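Local coordinates for cytidylyltransferase (Leptospira borgpetersenii serovar Hardjo-bovis, PDB 6OEW), which probably acts as a magnesium-dependent nucleotidyltransferase that passes a cytidylyl group from CTP to an acceptor, at residues Ile37-Phe50 against Cys109-Asp122. Residues are numbered along the deposited sequence; the frame is centred on the assembly and turned at random.
With EDO (1,2-ethanediol), chain D.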
ATOM      1  N   ILE A  37       4.674  -3.875  12.568  1.00 30.61           N
ATOM      2  CA  ILE A  37       3.793  -3.988  11.398  1.00 28.56           C
ATOM      3  C   ILE A  37       4.412  -3.281  10.190  1.00 30.65           C
ATOM      4  O   ILE A  37       4.553  -3.865   9.108  1.00 34.36           O
ATOM      5  CB  ILE A  37       2.394  -3.429  11.721  1.00 35.32           C
ATOM      6  CG1 ILE A  37       1.598  -4.441  12.563  1.00 35.46           C
ATOM      7  CG2 ILE A  37       1.664  -3.052  10.456  1.00 33.72           C
ATOM      8  CD1 ILE A  37       1.037  -5.593  11.756  1.00 37.84           C
ATOM      9  N   LEU A  38       4.812  -2.022  10.364  1.00 31.24           N
ATOM     10  CA  LEU A  38       5.392  -1.279   9.244  1.00 32.98           C
ATOM     11  C   LEU A  38       6.754  -1.837   8.847  1.00 33.77           C
ATOM     12  O   LEU A  38       7.063  -1.930   7.649  1.00 32.32           O
ATOM     13  CB  LEU A  38       5.502   0.208   9.589  1.00 28.46           C
ATOM     14  CG  LEU A  38       6.079   1.119   8.486  1.00 32.51           C
ATOM     15  CD1 LEU A  38       5.370   0.951   7.125  1.00 31.75           C
ATOM     16  CD2 LEU A  38       6.003   2.571   8.919  1.00 30.31           C
ATOM     17  N   GLY A  39       7.584  -2.226   9.822  1.00 31.78           N
ATOM     18  CA  GLY A  39       8.878  -2.817   9.475  1.00 38.41           C
ATOM     19  C   GLY A  39       8.748  -4.100   8.665  1.00 39.79           C
ATOM     20  O   GLY A  39       9.509  -4.339   7.718  1.00 34.92           O
ATOM     21  N   PHE A  40       7.782  -4.943   9.028  1.00 35.53           N
ATOM     22  CA  PHE A  40       7.496  -6.146   8.252  1.00 35.54           C
ATOM     23  C   PHE A  40       7.181  -5.809   6.800  1.00 38.51           C
ATOM     24  O   PHE A  40       7.668  -6.478   5.874  1.00 31.76           O
ATOM     25  CB  PHE A  40       6.322  -6.884   8.896  1.00 32.59           C
ATOM     26  CG  PHE A  40       6.266  -8.338   8.565  1.00 35.04           C
ATOM     27  CD1 PHE A  40       6.700  -9.285   9.489  1.00 36.79           C
ATOM     28  CD2 PHE A  40       5.784  -8.770   7.335  1.00 35.61           C
ATOM     29  CE1 PHE A  40       6.649 -10.639   9.203  1.00 39.83           C
ATOM     30  CE2 PHE A  40       5.740 -10.144   7.041  1.00 37.88           C
ATOM     31  CZ  PHE A  40       6.179 -11.067   7.968  1.00 42.42           C
ATOM     32  N   MET A  41       6.340  -4.796   6.587  1.00 34.75           N
ATOM     33  CA  MET A  41       5.996  -4.359   5.237  1.00 35.10           C
ATOM     34  C   MET A  41       7.234  -3.925   4.460  1.00 29.78           C
ATOM     35  O   MET A  41       7.426  -4.315   3.301  1.00 32.45           O
ATOM     36  CB  MET A  41       4.986  -3.218   5.305  1.00 32.31           C
ATOM     37  CG  MET A  41       4.356  -2.884   3.954  1.00 28.45           C
ATOM     38  SD  MET A  41       3.313  -1.419   4.093  1.00 31.93           S
ATOM     39  CE  MET A  41       2.743  -1.274   2.381  1.00 28.38           C
ATOM     40  N   LEU A  42       8.083  -3.117   5.091  1.00 28.60           N
ATOM     41  CA  LEU A  42       9.290  -2.648   4.430  1.00 33.23           C
ATOM     42  C   LEU A  42      10.200  -3.818   4.062  1.00 32.53           C
ATOM     43  O   LEU A  42      10.759  -3.850   2.963  1.00 32.36           O
ATOM     44  CB  LEU A  42      10.004  -1.634   5.323  1.00 30.27           C
ATOM     45  CG  LEU A  42       9.240  -0.322   5.587  1.00 32.02           C
ATOM     46  CD1 LEU A  42      10.034   0.603   6.496  1.00 31.01           C
ATOM     47  CD2 LEU A  42       8.925   0.399   4.278  1.00 33.38           C
ATOM     48  N   GLU A  43      10.325  -4.810   4.948  1.00 31.22           N
ATOM     49  CA  GLU A  43      11.137  -5.983   4.622  1.00 35.64           C
ATOM     50  C   GLU A  43      10.572  -6.740   3.422  1.00 37.74           C
ATOM     51  O   GLU A  43      11.333  -7.238   2.582  1.00 35.45           O
ATOM     52  CB  GLU A  43      11.247  -6.908   5.832  1.00 38.42           C
ATOM     53  CG  GLU A  43      12.105  -6.340   6.936  1.00 39.59           C
ATOM     54  CD  GLU A  43      12.449  -7.371   7.976  1.00 45.28           C
ATOM     55  OE1 GLU A  43      12.801  -8.507   7.609  1.00 45.29           O
ATOM     56  OE2 GLU A  43      12.348  -7.047   9.171  1.00 43.98           O
ATOM     57  N   ARG A  44       9.239  -6.823   3.315  1.00 31.41           N
ATOM     58  CA  ARG A  44       8.629  -7.475   2.158  1.00 38.39           C
ATOM     59  C   ARG A  44       8.863  -6.686   0.874  1.00 35.82           C
ATOM     60  O   ARG A  44       9.052  -7.274  -0.201  1.00 34.01           O
ATOM     61  CB  ARG A  44       7.139  -7.687   2.420  1.00 34.12           C
ATOM     62  CG  ARG A  44       6.917  -8.857   3.382  1.00 37.78           C
ATOM     63  CD  ARG A  44       5.453  -9.129   3.658  1.00 37.49           C
ATOM     64  NE  ARG A  44       4.690  -9.552   2.478  1.00 35.26           N
ATOM     65  CZ  ARG A  44       4.695 -10.777   1.957  1.00 35.64           C
ATOM     66  NH1 ARG A  44       5.455 -11.746   2.465  1.00 43.06           N
ATOM     67  NH2 ARG A  44       3.927 -11.042   0.907  1.00 32.44           N
ATOM     68  N   LEU A  45       8.875  -5.364   0.960  1.00 34.59           N
ATOM     69  CA  LEU A  45       9.112  -4.548  -0.225  1.00 34.94           C
ATOM     70  C   LEU A  45      10.580  -4.508  -0.633  1.00 32.81           C
ATOM     71  O   LEU A  45      10.878  -4.089  -1.756  1.00 35.28           O
ATOM     72  CB  LEU A  45       8.592  -3.132   0.014  1.00 32.41           C
ATOM     73  CG  LEU A  45       7.073  -3.063   0.084  1.00 30.65           C
ATOM     74  CD1 LEU A  45       6.631  -1.722   0.656  1.00 30.50           C
ATOM     75  CD2 LEU A  45       6.509  -3.220  -1.293  1.00 27.85           C
ATOM     76  N   LYS A  46      11.497  -4.927   0.246  1.00 35.69           N
ATOM     77  CA  LYS A  46      12.899  -5.029  -0.147  1.00 36.47           C
ATOM     78  C   LYS A  46      13.098  -6.017  -1.283  1.00 43.72           C
ATOM     79  O   LYS A  46      14.112  -5.934  -1.984  1.00 39.60           O
ATOM     80  CB  LYS A  46      13.771  -5.436   1.044  1.00 37.18           C
ATOM     81  N   PHE A  47      12.163  -6.950  -1.482  1.00 34.58           N
ATOM     82  CA  PHE A  47      12.280  -7.927  -2.561  1.00 39.99           C
ATOM     83  C   PHE A  47      11.817  -7.389  -3.914  1.00 42.97           C
ATOM     84  O   PHE A  47      11.958  -8.094  -4.920  1.00 39.39           O
ATOM     85  CB  PHE A  47      11.486  -9.192  -2.215  1.00 35.60           C
ATOM     86  CG  PHE A  47      12.026  -9.942  -1.014  1.00 40.19           C
ATOM     87  CD1 PHE A  47      13.092 -10.825  -1.150  1.00 46.81           C
ATOM     88  CD2 PHE A  47      11.474  -9.759   0.246  1.00 36.71           C
ATOM     89  CE1 PHE A  47      13.593 -11.513  -0.061  1.00 44.63           C
ATOM     90  CE2 PHE A  47      11.979 -10.449   1.337  1.00 36.39           C
ATOM     91  CZ  PHE A  47      13.034 -11.323   1.182  1.00 40.99           C
ATOM     92  N   SER A  48      11.264  -6.180  -3.967  1.00 38.21           N
ATOM     93  CA  SER A  48      10.809  -5.616  -5.234  1.00 37.28           C
ATOM     94  C   SER A  48      12.000  -5.227  -6.097  1.00 39.81           C
ATOM     95  O   SER A  48      13.025  -4.756  -5.593  1.00 36.56           O
ATOM     96  CB  SER A  48       9.930  -4.393  -4.990  1.00 34.21           C
ATOM     97  OG  SER A  48       9.658  -3.702  -6.204  1.00 32.56           O
ATOM     98  N   LYS A  49      11.874  -5.428  -7.414  1.00 36.65           N
ATOM     99  CA  LYS A  49      12.933  -4.896  -8.259  1.00 38.24           C
ATOM    100  C   LYS A  49      12.983  -3.373  -8.222  1.00 41.92           C
ATOM    101  O   LYS A  49      13.962  -2.794  -8.697  1.00 40.80           O
ATOM    102  CB  LYS A  49      12.778  -5.407  -9.700  1.00 46.77           C
ATOM    103  CG  LYS A  49      11.468  -5.028 -10.359  1.00 49.24           C
ATOM    104  CD  LYS A  49      11.531  -5.225 -11.887  1.00 57.31           C
ATOM    105  CE  LYS A  49      10.966  -6.568 -12.324  1.00 60.59           C
ATOM    106  NZ  LYS A  49      10.642  -6.575 -13.780  1.00 62.76           N
ATOM    107  N   PHE A  50      11.984  -2.708  -7.638  1.00 43.53           N
ATOM    108  CA  PHE A  50      11.993  -1.256  -7.481  1.00 47.18           C
ATOM    109  C   PHE A  50      12.275  -0.817  -6.044  1.00 45.76           C
ATOM    110  O   PHE A  50      11.910   0.299  -5.655  1.00 45.64           O
ATOM    111  CB  PHE A  50      10.670  -0.672  -7.985  1.00 46.56           C
ATOM    112  CG  PHE A  50      10.333  -1.097  -9.393  1.00 44.54           C
ATOM    113  CD1 PHE A  50      10.951  -0.494 -10.492  1.00 43.01           C
ATOM    114  CD2 PHE A  50       9.426  -2.124  -9.629  1.00 39.83           C
ATOM    115  CE1 PHE A  50      10.656  -0.897 -11.781  1.00 49.63           C
ATOM    116  CE2 PHE A  50       9.139  -2.531 -10.919  1.00 43.24           C
ATOM    117  CZ  PHE A  50       9.757  -1.922 -11.999  1.00 51.57           C
ATOM    118  N   CYS A 109      -1.133  -2.316   4.987  1.00 27.32           N
ATOM    119  CA  CYS A 109      -1.015  -3.495   4.130  1.00 31.15           C
ATOM    120  C   CYS A 109       0.315  -4.212   4.361  1.00 32.55           C
ATOM    121  O   CYS A 109       1.129  -4.353   3.434  1.00 32.86           O
ATOM    122  CB  CYS A 109      -1.146  -3.094   2.665  1.00 35.18           C
ATOM    123  SG  CYS A 109      -2.762  -2.455   2.227  1.00 32.42           S
ATOM    124  N   PRO A 110       0.549  -4.712   5.574  1.00 32.40           N
ATOM    125  CA  PRO A 110       1.876  -5.255   5.894  1.00 36.30           C
ATOM    126  C   PRO A 110       2.266  -6.496   5.107  1.00 35.29           C
ATOM    127  O   PRO A 110       3.465  -6.795   5.056  1.00 42.16           O
ATOM    128  CB  PRO A 110       1.760  -5.574   7.386  1.00 39.18           C
ATOM    129  CG  PRO A 110       0.296  -5.858   7.576  1.00 36.42           C
ATOM    130  CD  PRO A 110      -0.360  -4.810   6.733  1.00 32.87           C
ATOM    131  N   LEU A 111       1.321  -7.252   4.534  1.00 31.32           N
ATOM    132  CA  LEU A 111       1.651  -8.469   3.794  1.00 28.95           C
ATOM    133  C   LEU A 111       1.686  -8.243   2.292  1.00 32.24           C
ATOM    134  O   LEU A 111       1.638  -9.219   1.528  1.00 32.92           O
ATOM    135  CB  LEU A 111       0.677  -9.603   4.117  1.00 29.75           C
ATOM    136  CG  LEU A 111       0.559  -9.933   5.616  1.00 33.59           C
ATOM    137  CD1 LEU A 111      -0.233 -11.191   5.844  1.00 33.84           C
ATOM    138  CD2 LEU A 111       1.923 -10.055   6.279  1.00 36.79           C
ATOM    139  N   ILE A 112       1.779  -6.980   1.864  1.00 30.01           N
ATOM    140  CA  ILE A 112       1.872  -6.652   0.444  1.00 35.41           C
ATOM    141  C   ILE A 112       2.921  -7.531  -0.226  1.00 33.67           C
ATOM    142  O   ILE A 112       3.968  -7.837   0.359  1.00 32.27           O
ATOM    143  CB  ILE A 112       2.193  -5.154   0.294  1.00 35.65           C
ATOM    144  CG1 ILE A 112       1.902  -4.679  -1.131  1.00 37.65           C
ATOM    145  CG2 ILE A 112       3.634  -4.828   0.800  1.00 35.62           C
ATOM    146  CD1 ILE A 112       0.430  -4.374  -1.371  1.00 42.24           C
ATOM    147  N   ASP A 113       2.624  -7.967  -1.450  1.00 29.11           N
ATOM    148  CA  ASP A 113       3.457  -8.923  -2.184  1.00 31.87           C
ATOM    149  C   ASP A 113       4.227  -8.161  -3.258  1.00 28.22           C
ATOM    150  O   ASP A 113       3.621  -7.536  -4.139  1.00 29.30           O
ATOM    151  CB  ASP A 113       2.600 -10.037  -2.793  1.00 33.46           C
ATOM    152  CG  ASP A 113       3.425 -11.108  -3.546  1.00 42.96           C
ATOM    153  OD1 ASP A 113       4.495 -10.796  -4.101  1.00 40.40           O
ATOM    154  OD2 ASP A 113       2.990 -12.269  -3.603  1.00 50.49           O
ATOM    155  N   SER A 114       5.559  -8.190  -3.168  1.00 29.69           N
ATOM    156  CA  SER A 114       6.353  -7.393  -4.097  1.00 31.06           C
ATOM    157  C   SER A 114       6.268  -7.938  -5.520  1.00 31.14           C
ATOM    158  O   SER A 114       6.464  -7.176  -6.483  1.00 28.50           O
ATOM    159  CB  SER A 114       7.805  -7.322  -3.611  1.00 33.39           C
ATOM    160  OG  SER A 114       8.466  -8.575  -3.794  1.00 36.02           O
ATOM    161  N   LYS A 115       5.948  -9.228  -5.689  1.00 30.32           N
ATOM    162  CA  LYS A 115       5.852  -9.779  -7.041  1.00 36.40           C
ATOM    163  C   LYS A 115       4.640  -9.223  -7.776  1.00 33.04           C
ATOM    164  O   LYS A 115       4.710  -8.938  -8.979  1.00 30.27           O
ATOM    165  CB  LYS A 115       5.806 -11.318  -6.998  1.00 35.31           C
ATOM    166  N   ILE A 116       3.519  -9.057  -7.077  1.00 30.81           N
ATOM    167  CA  ILE A 116       2.346  -8.441  -7.685  1.00 32.24           C
ATOM    168  C   ILE A 116       2.640  -6.988  -8.027  1.00 30.93           C
ATOM    169  O   ILE A 116       2.323  -6.508  -9.124  1.00 29.14           O
ATOM    170  CB  ILE A 116       1.131  -8.560  -6.746  1.00 32.85           C
ATOM    171  CG1 ILE A 116       0.816 -10.038  -6.484  1.00 38.16           C
ATOM    172  CG2 ILE A 116      -0.076  -7.775  -7.309  1.00 29.93           C
ATOM    173  CD1 ILE A 116      -0.290 -10.267  -5.484  1.00 47.23           C
ATOM    174  N   LEU A 117       3.241  -6.260  -7.082  1.00 26.92           N
ATOM    175  CA  LEU A 117       3.641  -4.882  -7.351  1.00 28.53           C
ATOM    176  C   LEU A 117       4.503  -4.799  -8.609  1.00 30.32           C
ATOM    177  O   LEU A 117       4.252  -3.967  -9.483  1.00 28.72           O
ATOM    178  CB  LEU A 117       4.379  -4.309  -6.136  1.00 27.52           C
ATOM    179  CG  LEU A 117       4.707  -2.815  -6.063  1.00 27.97           C
ATOM    180  CD1 LEU A 117       4.874  -2.413  -4.555  1.00 27.28           C
ATOM    181  CD2 LEU A 117       5.967  -2.452  -6.889  1.00 28.02           C
ATOM    182  N   ASP A 118       5.506  -5.681  -8.734  1.00 28.02           N
ATOM    183  CA  ASP A 118       6.421  -5.583  -9.870  1.00 29.45           C
ATOM    184  C   ASP A 118       5.712  -5.895 -11.179  1.00 31.69           C
ATOM    185  O   ASP A 118       5.996  -5.267 -12.208  1.00 30.12           O
ATOM    186  CB  ASP A 118       7.613  -6.522  -9.685  1.00 28.57           C
ATOM    187  CG  ASP A 118       8.558  -6.054  -8.580  1.00 30.26           C
ATOM    188  OD1 ASP A 118       8.369  -4.926  -8.062  1.00 29.24           O
ATOM    189  OD2 ASP A 118       9.489  -6.809  -8.243  1.00 31.87           O
ATOM    190  N   LEU A 119       4.805  -6.880 -11.167  1.00 28.74           N
ATOM    191  CA  LEU A 119       4.059  -7.207 -12.384  1.00 31.60           C
ATOM    192  C   LEU A 119       3.209  -6.034 -12.824  1.00 30.02           C
ATOM    193  O   LEU A 119       3.075  -5.757 -14.023  1.00 26.51           O
ATOM    194  CB  LEU A 119       3.170  -8.431 -12.149  1.00 30.32           C
ATOM    195  CG  LEU A 119       3.832  -9.804 -12.087  1.00 34.78           C
ATOM    196  CD1 LEU A 119       2.847 -10.874 -11.613  1.00 32.56           C
ATOM    197  CD2 LEU A 119       4.387 -10.159 -13.483  1.00 41.10           C
ATOM    198  N   MET A 120       2.589  -5.349 -11.860  1.00 25.48           N
ATOM    199  CA  MET A 120       1.744  -4.211 -12.189  1.00 26.91           C
ATOM    200  C   MET A 120       2.575  -3.068 -12.738  1.00 32.17           C
ATOM    201  O   MET A 120       2.165  -2.413 -13.706  1.00 28.51           O
ATOM    202  CB  MET A 120       0.937  -3.766 -10.961  1.00 27.81           C
ATOM    203  CG  MET A 120      -0.207  -4.726 -10.638  1.00 30.72           C
ATOM    204  SD  MET A 120      -1.128  -4.233  -9.143  1.00 27.94           S
ATOM    205  CE  MET A 120      -1.870  -2.694  -9.681  1.00 25.59           C
ATOM    206  N   VAL A 121       3.751  -2.822 -12.150  1.00 26.51           N
ATOM    207  CA  VAL A 121       4.602  -1.761 -12.678  1.00 26.14           C
ATOM    208  C   VAL A 121       5.053  -2.118 -14.091  1.00 26.25           C
ATOM    209  O   VAL A 121       5.068  -1.265 -14.984  1.00 28.89           O
ATOM    210  CB  VAL A 121       5.812  -1.500 -11.761  1.00 27.62           C
ATOM    211  CG1 VAL A 121       6.732  -0.500 -12.440  1.00 30.92           C
ATOM    212  CG2 VAL A 121       5.384  -0.958 -10.359  1.00 26.78           C
ATOM    213  N   ASP A 122       5.428  -3.391 -14.312  1.00 27.31           N
ATOM    214  CA  ASP A 122       5.858  -3.818 -15.645  1.00 30.99           C
ATOM    215  C   ASP A 122       4.761  -3.580 -16.674  1.00 30.27           C
ATOM    216  O   ASP A 122       5.024  -3.080 -17.779  1.00 28.07           O
ATOM    217  CB  ASP A 122       6.256  -5.301 -15.623  1.00 30.58           C
ATOM    218  CG  ASP A 122       7.670  -5.526 -15.108  1.00 42.98           C
ATOM    219  OD1 ASP A 122       8.386  -4.526 -14.860  1.00 47.19           O
ATOM    220  OD2 ASP A 122       8.063  -6.702 -14.950  1.00 49.65           O
TER
HETATM  221  C1  EDO D 302       8.030 -11.480  -1.434  1.00 49.24           C
HETATM  222  O1  EDO D 302       8.251 -11.053  -2.788  1.00 42.69           O
HETATM  223  C2  EDO D 302       6.927 -10.646  -0.771  1.00 49.69           C
HETATM  224  O2  EDO D 302       7.227  -9.248  -0.908  1.00 36.63           O
HETATM  225  O   HOH W   1       9.165  -8.888  -6.320  1.00 37.13           O
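Asp118 OD2 is gripped by the backbone N of Lys49, 2.9 Å away along a nearly straight N-H (171°), and by a water that also donates to Phe47 O and accepts from Ser114 OG. The other carboxylate oxygen, OD1, takes the hydroxyl of Ser48 on its syn lone pair, OG to OD1 2.6 Å. Ser48 OG also accepts from Phe50 N in an ST turn, so the small hydroxyl serves both its turn and the helix acid. These bonds tie the chain leaving helix 37-45 to helix 114-126 of the GT-A-like fold, where residues 37-50 pack on central-sheet strands 11-16 and 101-106, and helix 114-126 on the latter. Farther along, Lys49 bends at chi3 (96°) and reaches Asp122, NZ to OD2 2.8 Å, in a salt bridge at the surface. Lys49 CG lies over one face of the Phe50 ring, which stands almost perpendicular to the Asp118 carboxylate (83°), meets OD1 with its edge and presses CZ on Val121 CG1 at 3.4 Å. Branched aliphatic groups suit the buried layer: Leu45 CD2 lies 3.7 Å from Leu117 CD1 and also touches Ile112 CG2, with Leu105 behind. At the other end Arg44 serves the turn of residues 109-112, which follows Asp108, a residue known to bind magnesium. Its NE donates to Ile112 O at 2.8 Å from above the carbonyl plane, and NH2 adds weak bonds to Leu111 O and Ile112 O; NH1 is held by Phe222 O. An ethanediol, probably from the crystallisation liquor, lies over one guanidinium face and joins Arg44 O to Ser114 N. Pro110, its ring holding phi near the type I value, takes the turn's second position; its buried O has no hydrogen-bond donor, but Met41 CA makes a CH...O contact at 3.5 Å and Arg44 CD lies 3.4 Å away.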